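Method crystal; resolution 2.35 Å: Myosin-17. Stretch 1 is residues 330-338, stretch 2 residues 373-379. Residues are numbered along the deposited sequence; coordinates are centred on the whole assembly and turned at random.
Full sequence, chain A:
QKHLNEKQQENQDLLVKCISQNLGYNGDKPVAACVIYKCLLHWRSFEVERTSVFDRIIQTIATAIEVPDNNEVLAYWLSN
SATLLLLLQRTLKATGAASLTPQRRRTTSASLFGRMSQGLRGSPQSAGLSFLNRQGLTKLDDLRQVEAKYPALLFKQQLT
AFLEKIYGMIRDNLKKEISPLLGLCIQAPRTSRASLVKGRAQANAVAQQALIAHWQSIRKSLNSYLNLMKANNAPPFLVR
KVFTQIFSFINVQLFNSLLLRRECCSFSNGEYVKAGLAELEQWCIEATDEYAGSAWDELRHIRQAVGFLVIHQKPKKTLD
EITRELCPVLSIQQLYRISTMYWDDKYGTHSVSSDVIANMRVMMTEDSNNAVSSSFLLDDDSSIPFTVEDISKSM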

# COMPACT_ATOMS: atom_id res chain seq x y z
N LEU A 330 -11.28 16.89 10.58
CA LEU A 330 -12.71 16.45 10.53
C LEU A 330 -13.58 17.58 9.98
O LEU A 330 -13.36 18.74 10.35
CB LEU A 330 -13.18 16.03 11.93
CG LEU A 330 -13.01 14.55 12.26
CD1 LEU A 330 -11.54 14.18 12.38
CD2 LEU A 330 -13.75 14.20 13.54
N SER A 331 -14.55 17.22 9.13
CA SER A 331 -15.60 18.14 8.59
C SER A 331 -16.66 18.38 9.66
O SER A 331 -16.73 17.59 10.63
CB SER A 331 -16.22 17.57 7.34
OG SER A 331 -17.10 16.50 7.65
N ILE A 332 -17.47 19.43 9.48
CA ILE A 332 -18.59 19.79 10.40
C ILE A 332 -19.60 18.64 10.42
O ILE A 332 -20.07 18.29 11.52
CB ILE A 332 -19.25 21.13 9.98
CG1 ILE A 332 -18.29 22.31 10.15
CG2 ILE A 332 -20.55 21.35 10.73
CD1 ILE A 332 -17.92 22.63 11.59
N GLN A 333 -19.92 18.06 9.25
CA GLN A 333 -20.94 16.99 9.11
C GLN A 333 -20.49 15.74 9.88
O GLN A 333 -21.37 15.03 10.42
CB GLN A 333 -21.20 16.64 7.64
CG GLN A 333 -22.67 16.37 7.33
CD GLN A 333 -22.91 15.11 6.54
OE1 GLN A 333 -22.44 14.97 5.41
NE2 GLN A 333 -23.66 14.18 7.12
N GLN A 334 -19.17 15.49 9.95
CA GLN A 334 -18.56 14.36 10.69
C GLN A 334 -18.69 14.61 12.20
O GLN A 334 -19.22 13.73 12.90
CB GLN A 334 -17.09 14.18 10.31
CG GLN A 334 -16.90 13.56 8.93
CD GLN A 334 -15.49 13.72 8.41
OE1 GLN A 334 -14.67 14.45 8.99
NE2 GLN A 334 -15.18 13.05 7.31
N LEU A 335 -18.22 15.78 12.67
CA LEU A 335 -18.27 16.20 14.10
C LEU A 335 -19.70 16.10 14.62
O LEU A 335 -19.88 15.55 15.72
CB LEU A 335 -17.74 17.63 14.23
CG LEU A 335 -16.23 17.80 14.06
CD1 LEU A 335 -15.87 19.27 13.99
CD2 LEU A 335 -15.47 17.12 15.19
N TYR A 336 -20.67 16.61 13.86
CA TYR A 336 -22.11 16.66 14.24
C TYR A 336 -22.59 15.24 14.56
O TYR A 336 -23.16 15.04 15.65
CB TYR A 336 -22.95 17.31 13.14
CG TYR A 336 -24.44 17.29 13.40
CD1 TYR A 336 -25.03 18.22 14.24
CD2 TYR A 336 -25.25 16.32 12.83
CE1 TYR A 336 -26.39 18.19 14.49
CE2 TYR A 336 -26.61 16.28 13.07
CZ TYR A 336 -27.19 17.22 13.91
OH TYR A 336 -28.53 17.19 14.15
N ARG A 337 -22.37 14.29 13.64
CA ARG A 337 -22.75 12.86 13.80
C ARG A 337 -22.13 12.32 15.09
O ARG A 337 -22.88 11.78 15.93
CB ARG A 337 -22.31 12.05 12.58
CG ARG A 337 -22.48 10.54 12.72
CD ARG A 337 -23.90 10.13 13.03
NE ARG A 337 -24.81 10.49 11.95
CZ ARG A 337 -25.13 9.72 10.91
NH1 ARG A 337 -24.61 8.51 10.77
NH2 ARG A 337 -25.97 10.17 10.00
N ILE A 338 -20.81 12.48 15.26
CA ILE A 338 -20.04 12.00 16.44
C ILE A 338 -20.62 12.65 17.70
O ILE A 338 -20.85 11.93 18.68
CB ILE A 338 -18.53 12.27 16.27
CG1 ILE A 338 -17.93 11.42 15.15
CG2 ILE A 338 -17.78 12.06 17.58
CD1 ILE A 338 -16.54 11.85 14.71
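Stretch 2 373-379: SSSFLLD

Two hydrogen bonds to backbone carbonyls fix residues 373-379 against the start of the helix that begins at Ile332. The shorter joins the side chain of Ser331 to the main chain of Ser375: Ser331 OG donates to Ser375 O at 2.5 Å, a very short contact. Ser331 occupies the N-cap position, and the same hydroxyl oxygen accepts from the backbone amide of its own helix, Gln334 N to Ser331 OG at 3.3 Å. One side chain thus caps the first turn and tethers the neighbouring segment.

The second bond comes from Gln334, whose NE2 donates to Phe376 O at 2.8 Å with an N-H...O angle of 158°. The other end of this amide is also engaged, because Gln334 OE1 accepts from Ser331 N at 2.8 Å. Ser331 and Gln334 therefore bind each other reciprocally, side chain to backbone in both directions, and each reaches across to one of two successive carbonyls. With the chain running m, t (chi1 -74°, chi2 165°) and the amide turned to chi3 -10°, the buried Gln334 offers its nitrogen to the second stretch. Its aliphatic part adds to the contact, with Gln334 CG 3.6 Å from Ser375 O.

The second stretch forms no regular helix or strand. Most of its residues have extended backbone angles, but Phe376, at phi/psi -124/-94, interrupts this course just where the segment meets the helix. The CA atoms nearest each other across the stretches are Ser331 CA and Ser375 CA, 6.0 Å, and Gln334 CA and Phe376 CA, 5.3 Å. The two pairs follow the same order in both stretches, but the segment passes steeply across the start of the helix and does not run along it. One residue of the irregular segment is thus matched to a step of three along the other stretch, close to one helical turn.

Phe376 provides the largest share of the packing. Its CA-to-CB bond points sideways, yet with chi1 at -171° the ring comes nearer to the helix and lies along the side formed by Gln333, Gln334 and Arg337. The Gln333 amide sits over one ring face, with Gln333 NE2 3.4 Å from Phe376 CD1. Arg337, one turn farther on, meets the edge of the ring: Arg337 CZ is 3.5 Å from Phe376 CZ, so that the aromatic tip lies over one face of the guanidinium. The backbone amide nitrogen of Gln334 also lies at the ring edge, near its plane.

Outward from this centre the contacts become looser. Ser374 directs its CA-to-CB bond toward the helix, but its OG remains 3.8 Å from Gln333 OE1. The CA-to-CB bond of Ser375 points sideways, and its CB lies 3.8 Å from Gln334 NE2. The CA-to-CB bond of Leu377 points away, and the residue makes no contact, whereas the end of the Leu378 side chain returns, placing Leu378 CD2 3.9 Å from Gln334 NE2. Ser373 and Asp379, at the two ends of the segment, are out of reach. In all, 403 Å² is buried between the stretches, a modest interface in which two carbonyl anchors are flanked by one aromatic ring that is covered on one face and met at its edge.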

# COMPACT_ATOMS: atom_id res chain seq x y z
N SER A 373 -20.54 19.73 -1.62
CA SER A 373 -20.33 18.35 -1.12
C SER A 373 -19.28 18.38 0.00
O SER A 373 -18.12 18.73 -0.29
CB SER A 373 -19.92 17.41 -2.22
OG SER A 373 -20.91 17.37 -3.24
N SER A 374 -19.69 18.05 1.23
CA SER A 374 -18.82 17.98 2.43
C SER A 374 -18.45 16.51 2.70
O SER A 374 -19.25 15.62 2.34
CB SER A 374 -19.47 18.62 3.63
OG SER A 374 -20.69 17.96 3.96
N SER A 375 -17.27 16.28 3.29
CA SER A 375 -16.77 14.94 3.67
C SER A 375 -17.64 14.38 4.81
O SER A 375 -17.88 15.12 5.78
CB SER A 375 -15.32 14.99 4.06
OG SER A 375 -14.52 15.44 2.98
N PHE A 376 -18.11 13.14 4.67
CA PHE A 376 -18.74 12.36 5.76
C PHE A 376 -17.97 11.04 5.91
O PHE A 376 -16.95 11.05 6.62
CB PHE A 376 -20.25 12.20 5.51
CG PHE A 376 -21.00 11.61 6.68
CD1 PHE A 376 -20.99 12.24 7.91
CD2 PHE A 376 -21.72 10.43 6.55
CE1 PHE A 376 -21.69 11.70 8.99
CE2 PHE A 376 -22.41 9.89 7.62
CZ PHE A 376 -22.39 10.53 8.84
N LEU A 377 -18.42 9.97 5.25
CA LEU A 377 -17.68 8.68 5.20
C LEU A 377 -16.37 8.88 4.43
O LEU A 377 -16.35 9.72 3.51
CB LEU A 377 -18.56 7.61 4.53
CG LEU A 377 -19.82 7.21 5.30
CD1 LEU A 377 -20.62 6.18 4.53
CD2 LEU A 377 -19.48 6.68 6.68
N LEU A 378 -15.32 8.16 4.82
CA LEU A 378 -13.99 8.19 4.15
C LEU A 378 -13.91 7.04 3.15
O LEU A 378 -14.67 6.05 3.29
CB LEU A 378 -12.88 8.09 5.21
CG LEU A 378 -12.86 9.18 6.27
CD1 LEU A 378 -11.75 8.93 7.28
CD2 LEU A 378 -12.70 10.56 5.65
N ASP A 379 -13.01 7.17 2.17
CA ASP A 379 -12.66 6.11 1.20
C ASP A 379 -11.14 5.93 1.22
O ASP A 379 -10.43 6.96 1.32
CB ASP A 379 -13.18 6.44 -0.20
CG ASP A 379 -13.62 5.22 -0.99
OD1 ASP A 379 -13.17 4.10 -0.65
OD2 ASP A 379 -14.41 5.39 -1.94